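Local coordinates for protein membrane-bound lytic murein transglycosylase A (Burkholderia pseudomallei, PDB 6QK4) that probably cleaves the glycosidic bond between N-acetylmuramic acid and N-acetylglucosamine in peptidoglycan, leaving a 1,6-anhydro ring on the muramic acid, at residues A[108-113]-A[174-179]; A[115-120]-A[155-160]. One frame throughout, in Å; residues are numbered along the deposited sequence.

Interaction 1: residues A[108-113]-A[174-179]; sequences EPLLHG and RVVLDD
A parallel strand pair in the MltA-specific insert domain joins 110-113 to 174-177, their short axes crossing at 35°. Leu111 makes two backbone hydrogen bonds: its N donates to Arg174 O (3.0 Å), nearly along the C=O axis, and its O receives Val176 N at 2.8 Å. Arg174 N to Pro109 O and Gly113 N to Val176 O extend the series, both donors standing above the carbonyl plane, and a weak bond from Asp178 N to Gly113 O follows. On the face of Leu110 and His112, Leu110 CD1 touches Arg174 CD and Val176 CG2, 3.7 Å from each, because CG lies anti to the backbone N (chi1 175°). The His112 imidazole runs alongside Val176, its CD2 3.7 Å from Val176 CB. On the other face, Val175 CG1 presses against Gly113 N at 3.6 Å, beside a residue without a side chain. Arg174 bends at a nearly eclipsed chi3 (-5°), an unfavourable torsion, and Glu108 OE2 stays 4.2 Å from Arg174 NE, too far for a salt bridge. Arg174 NH1 instead donates to Asp257 O. Backbone bonds hold the pair together, while the buried NE has no partner and the nearby carboxylate probably offsets the arginine's charge only at a distance.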
loop_
_atom_site.group_PDB
_atom_site.type_symbol
_atom_site.label_atom_id
_atom_site.label_comp_id
_atom_site.label_asym_id
_atom_site.label_seq_id
_atom_site.Cartn_x
_atom_site.Cartn_y
_atom_site.Cartn_z
ATOM N N GLU A 108 -2.315 1.585 3.551
ATOM C CA GLU A 108 -2.627 2.857 4.206
ATOM C C GLU A 108 -2.877 2.619 5.683
ATOM O O GLU A 108 -3.800 1.880 6.036
ATOM C CB GLU A 108 -3.845 3.460 3.549
ATOM C CG GLU A 108 -4.314 4.699 4.305
ATOM C CD GLU A 108 -3.642 5.958 3.822
ATOM O OE1 GLU A 108 -2.469 5.872 3.366
ATOM O OE2 GLU A 108 -4.300 7.034 3.904
ATOM N N PRO A 109 -2.056 3.163 6.601
ATOM C CA PRO A 109 -2.326 2.950 8.025
ATOM C C PRO A 109 -3.696 3.497 8.397
ATOM O O PRO A 109 -4.131 4.525 7.877
ATOM C CB PRO A 109 -1.212 3.756 8.718
ATOM C CG PRO A 109 -0.083 3.845 7.749
ATOM C CD PRO A 109 -0.812 3.923 6.356
ATOM N N LEU A 110 -4.384 2.773 9.283
ATOM C CA LEU A 110 -5.700 3.228 9.728
ATOM C C LEU A 110 -5.693 3.153 11.239
ATOM O O LEU A 110 -5.585 2.062 11.820
ATOM C CB LEU A 110 -6.825 2.390 9.122
ATOM C CG LEU A 110 -8.194 2.796 9.700
ATOM C CD1 LEU A 110 -9.167 3.131 8.624
ATOM C CD2 LEU A 110 -8.682 1.643 10.527
ATOM N N LEU A 111 -5.715 4.321 11.885
ATOM C CA LEU A 111 -5.706 4.399 13.333
ATOM C C LEU A 111 -7.070 4.869 13.831
ATOM O O LEU A 111 -7.916 5.307 13.068
ATOM C CB LEU A 111 -4.609 5.358 13.833
ATOM C CG LEU A 111 -3.188 4.834 13.528
ATOM C CD1 LEU A 111 -2.777 5.099 12.108
ATOM C CD2 LEU A 111 -2.196 5.557 14.499
ATOM N N HIS A 112 -7.288 4.757 15.140
ATOM C CA HIS A 112 -8.519 5.246 15.742
ATOM C C HIS A 112 -8.160 6.256 16.817
ATOM O O HIS A 112 -7.372 5.952 17.694
ATOM C CB HIS A 112 -9.303 4.091 16.336
ATOM C CG HIS A 112 -9.750 3.124 15.300
ATOM N ND1 HIS A 112 -9.053 1.972 15.005
ATOM C CD2 HIS A 112 -10.782 3.184 14.424
ATOM C CE1 HIS A 112 -9.655 1.350 14.005
ATOM N NE2 HIS A 112 -10.696 2.072 13.626
ATOM N N GLY A 113 -8.740 7.441 16.746
ATOM C CA GLY A 113 -8.353 8.488 17.654
ATOM C C GLY A 113 -9.492 9.426 18.007
ATOM O O GLY A 113 -10.668 9.173 17.697
ATOM N N ARG A 174 -4.435 7.591 7.904
ATOM C CA ARG A 174 -5.736 8.160 8.212
ATOM C C ARG A 174 -6.137 7.779 9.634
ATOM O O ARG A 174 -5.814 6.696 10.125
ATOM C CB ARG A 174 -6.786 7.702 7.181
ATOM C CG ARG A 174 -7.949 6.979 7.745
ATOM C CD ARG A 174 -8.721 6.250 6.666
ATOM N NE ARG A 174 -8.248 6.490 5.311
ATOM C CZ ARG A 174 -9.003 6.251 4.242
ATOM N NH1 ARG A 174 -10.235 5.775 4.411
ATOM N NH2 ARG A 174 -8.539 6.473 3.017
ATOM N N VAL A 175 -6.813 8.698 10.314
ATOM C CA VAL A 175 -7.240 8.484 11.694
ATOM C C VAL A 175 -8.767 8.560 11.735
ATOM O O VAL A 175 -9.351 9.604 11.415
ATOM C CB VAL A 175 -6.617 9.520 12.645
ATOM C CG1 VAL A 175 -7.026 9.196 14.092
ATOM C CG2 VAL A 175 -5.086 9.484 12.516
ATOM N N VAL A 176 -9.405 7.449 12.081
ATOM C CA VAL A 176 -10.852 7.429 12.256
ATOM C C VAL A 176 -11.135 7.998 13.639
ATOM O O VAL A 176 -10.691 7.426 14.635
ATOM C CB VAL A 176 -11.400 6.006 12.127
ATOM C CG1 VAL A 176 -12.870 5.993 12.466
ATOM C CG2 VAL A 176 -11.152 5.489 10.713
ATOM N N LEU A 177 -11.825 9.144 13.695
ATOM C CA LEU A 177 -12.042 9.839 14.968
ATOM C C LEU A 177 -13.368 9.446 15.606
ATOM O O LEU A 177 -14.321 9.070 14.915
ATOM C CB LEU A 177 -12.028 11.354 14.798
ATOM C CG LEU A 177 -10.740 11.971 14.258
ATOM C CD1 LEU A 177 -10.967 13.437 13.895
ATOM C CD2 LEU A 177 -9.624 11.836 15.273
ATOM N N ASP A 178 -13.440 9.611 16.935
ATOM C CA ASP A 178 -14.621 9.166 17.669
ATOM C C ASP A 178 -15.822 10.059 17.394
ATOM O O ASP A 178 -16.944 9.671 17.734
ATOM C CB ASP A 178 -14.344 9.084 19.173
ATOM C CG ASP A 178 -14.040 10.450 19.804
ATOM O OD1 ASP A 178 -13.797 11.435 19.072
ATOM O OD2 ASP A 178 -14.033 10.522 21.044
ATOM N N ASP A 179 -15.585 11.254 16.833
ATOM C CA ASP A 179 -16.534 12.050 16.052
ATOM C C ASP A 179 -17.515 11.215 15.255
ATOM O O ASP A 179 -18.733 11.379 15.360
ATOM C CB ASP A 179 -15.794 12.889 15.014
ATOM C CG ASP A 179 -15.556 14.284 15.456
ATOM O OD1 ASP A 179 -15.261 15.135 14.593
ATOM O OD2 ASP A 179 -15.652 14.529 16.663
#

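Interaction 2: residues A[115-120]-A[155-160]; sequences RVRRGP and LVWVDD
Segment 115-120 is an irregular loop that runs alongside the last part of strand 154-158 and past its end, and no direct hydrogen bond joins it to 155-160. The two backbones are nearest at Arg115 and Val156, whose CA atoms are 4.9 Å apart; farther along, Arg117 faces Trp157 and Pro120 faces Asp159 at wider spacing. Trp157 carries most of the contact. With CG anti to its carbonyl carbon (chi1 -59°), its indole is held up against the loop, one face toward Arg117. Arg117 CB sits over the indole, 3.8 Å from the centroid of the six-membered ring of Trp157 and 16° off the ring normal, a CH-pi contact. The same face takes Arg117 N, 3.5 Å from Trp157 CD1 on the pyrrole side, so backbone and side chain of one residue span the bicycle. Because Arg117 CG is anti to the backbone N, the chain continues across the benzo ring, bringing CD to 3.8 Å from Trp157 CZ3 before bending at chi3. The guanidinium is tilted 59° to the indole, and its NH1 is hydrogen-bonded to Gln122 OE1. Arg115 O approaches the indole edge, near its plane. At the other end of the loop, Pro120 CB and CG cross obliquely by Asp159, CB lying 3.5 Å from Asp159 OD1. One water donates to both Pro120 O (2.7 Å) and Asp159 O (3.0 Å), tying together two carbonyls that could not bond to each other. Beyond it, Asp160 N-caps helix 161-170, its OD1 accepting from Glu163 N. Between these two segments the contact rests on packing over an aromatic face and a water bridge, with the aliphatic part of an arginine supplying the apolar surface while its charged head is directed to a polar partner.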
loop_
_atom_site.group_PDB
_atom_site.type_symbol
_atom_site.label_atom_id
_atom_site.label_comp_id
_atom_site.label_asym_id
_atom_site.label_seq_id
_atom_site.Cartn_x
_atom_site.Cartn_y
_atom_site.Cartn_z
ATOM N N ARG A 115 -9.961 13.975 18.866
ATOM C CA ARG A 115 -9.324 15.284 18.948
ATOM C C ARG A 115 -9.006 15.702 20.380
ATOM O O ARG A 115 -8.209 16.634 20.590
ATOM C CB ARG A 115 -10.210 16.330 18.261
ATOM C CG ARG A 115 -10.505 16.048 16.768
ATOM C CD ARG A 115 -11.336 17.169 16.120
ATOM N NE ARG A 115 -11.462 16.957 14.676
ATOM C CZ ARG A 115 -10.580 17.387 13.773
ATOM N NH1 ARG A 115 -9.511 18.075 14.143
ATOM N NH2 ARG A 115 -10.756 17.106 12.495
ATOM N N VAL A 116 -9.566 15.035 21.385
ATOM C CA VAL A 116 -9.194 15.343 22.755
ATOM C C VAL A 116 -8.718 14.059 23.416
ATOM O O VAL A 116 -9.120 12.956 23.031
ATOM C CB VAL A 116 -10.345 15.987 23.558
ATOM C CG1 VAL A 116 -10.990 17.079 22.747
ATOM C CG2 VAL A 116 -11.360 14.944 23.968
ATOM N N ARG A 117 -7.833 14.206 24.397
ATOM C CA ARG A 117 -7.383 13.052 25.160
ATOM C C ARG A 117 -8.511 12.550 26.062
ATOM O O ARG A 117 -9.065 13.327 26.842
ATOM C CB ARG A 117 -6.152 13.421 25.967
ATOM C CG ARG A 117 -5.697 12.246 26.824
ATOM C CD ARG A 117 -4.379 12.459 27.525
ATOM N NE ARG A 117 -4.575 13.208 28.763
ATOM C CZ ARG A 117 -4.792 12.669 29.968
ATOM N NH1 ARG A 117 -4.832 11.351 30.124
ATOM N NH2 ARG A 117 -4.961 13.456 31.035
ATOM N N ARG A 118 -8.883 11.271 25.937
ATOM C CA ARG A 118 -10.073 10.766 26.613
ATOM C C ARG A 118 -10.155 9.267 26.399
ATOM O O ARG A 118 -9.742 8.772 25.354
ATOM C CB ARG A 118 -11.357 11.420 26.068
ATOM C CG ARG A 118 -11.672 10.959 24.637
ATOM C CD ARG A 118 -13.104 11.175 24.175
ATOM N NE ARG A 118 -13.349 12.579 23.886
ATOM C CZ ARG A 118 -14.296 13.032 23.074
ATOM N NH1 ARG A 118 -15.110 12.185 22.451
ATOM N NH2 ARG A 118 -14.429 14.343 22.892
ATOM N N GLY A 119 -10.724 8.551 27.371
ATOM C CA GLY A 119 -10.971 7.137 27.196
ATOM C C GLY A 119 -9.723 6.423 26.705
ATOM O O GLY A 119 -8.632 6.634 27.242
ATOM N N PRO A 120 -9.839 5.621 25.637
ATOM C CA PRO A 120 -8.668 4.854 25.182
ATOM C C PRO A 120 -7.682 5.713 24.396
ATOM O O PRO A 120 -6.527 5.299 24.185
ATOM C CB PRO A 120 -9.293 3.741 24.319
ATOM C CG PRO A 120 -10.522 4.431 23.695
ATOM C CD PRO A 120 -11.019 5.391 24.793
ATOM N N LEU A 155 -1.565 16.922 17.672
ATOM C CA LEU A 155 -2.463 17.048 16.537
ATOM C C LEU A 155 -3.762 16.267 16.780
ATOM O O LEU A 155 -4.851 16.786 16.479
ATOM C CB LEU A 155 -1.737 16.576 15.267
ATOM C CG LEU A 155 -2.497 16.531 13.955
ATOM C CD1 LEU A 155 -3.053 17.935 13.608
ATOM C CD2 LEU A 155 -1.650 15.932 12.784
ATOM N N VAL A 156 -3.653 15.104 17.401
ATOM C CA VAL A 156 -4.778 14.206 17.640
ATOM C C VAL A 156 -4.275 13.108 18.574
ATOM O O VAL A 156 -3.052 12.902 18.718
ATOM C CB VAL A 156 -5.286 13.650 16.280
ATOM C CG1 VAL A 156 -4.217 12.763 15.618
ATOM C CG2 VAL A 156 -6.568 12.887 16.429
ATOM N N TRP A 157 -5.202 12.395 19.219
ATOM C CA TRP A 157 -4.856 11.358 20.184
ATOM C C TRP A 157 -5.342 9.985 19.712
ATOM O O TRP A 157 -6.525 9.820 19.431
ATOM C CB TRP A 157 -5.457 11.682 21.559
ATOM C CG TRP A 157 -4.989 12.997 22.086
ATOM C CD1 TRP A 157 -5.475 14.255 21.763
ATOM C CD2 TRP A 157 -3.933 13.195 23.001
ATOM N NE1 TRP A 157 -4.770 15.218 22.451
ATOM C CE2 TRP A 157 -3.819 14.591 23.222
ATOM C CE3 TRP A 157 -3.061 12.324 23.673
ATOM C CZ2 TRP A 157 -2.865 15.127 24.079
ATOM C CZ3 TRP A 157 -2.121 12.860 24.531
ATOM C CH2 TRP A 157 -2.028 14.248 24.729
ATOM N N VAL A 158 -4.441 8.989 19.668
ATOM C CA VAL A 158 -4.854 7.694 19.151
ATOM C C VAL A 158 -4.820 6.613 20.245
ATOM O O VAL A 158 -4.455 6.854 21.403
ATOM C CB VAL A 158 -4.014 7.301 17.896
ATOM C CG1 VAL A 158 -4.133 8.350 16.814
ATOM C CG2 VAL A 158 -2.481 7.091 18.258
ATOM N N ASP A 159 -5.217 5.410 19.820
ATOM C CA ASP A 159 -5.627 4.215 20.546
ATOM C C ASP A 159 -4.468 3.396 21.068
ATOM O O ASP A 159 -4.619 2.639 22.038
ATOM C CB ASP A 159 -6.353 3.304 19.530
ATOM C CG ASP A 159 -7.624 2.850 20.019
ATOM O OD1 ASP A 159 -7.951 3.263 21.148
ATOM O OD2 ASP A 159 -8.274 2.075 19.320
ATOM N N ASP A 160 -3.321 3.486 20.398
ATOM C CA ASP A 160 -2.308 2.471 20.546
ATOM C C ASP A 160 -0.951 3.108 20.253
ATOM O O ASP A 160 -0.812 3.789 19.221
ATOM C CB ASP A 160 -2.589 1.330 19.569
ATOM C CG ASP A 160 -1.692 0.153 19.794
ATOM O OD1 ASP A 160 -0.489 0.273 19.517
ATOM O OD2 ASP A 160 -2.195 -0.876 20.287
HETATM O O HOH W 1 -5.846 2.748 24.776
#

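The two contacts lie about 10 Å apart, centre to centre, inside the MltA-specific insert domain. Along the chain the order is 108-113, 115-120, 155-160, 174-179, so interaction 2 is nested within the loop that interaction 1 closes. Strand 101-114 is central: it pairs in parallel with 173-177 and antiparallel with 154-158, then runs on into the loop of interaction 2. The contacts also touch directly. A salt bridge joins Asp178 OD2 to Arg118 NH1, and Leu177 CD2 packs against Val156 CG2. The strand pairing and the loop covering its neighbour therefore form one continuous part of this domain.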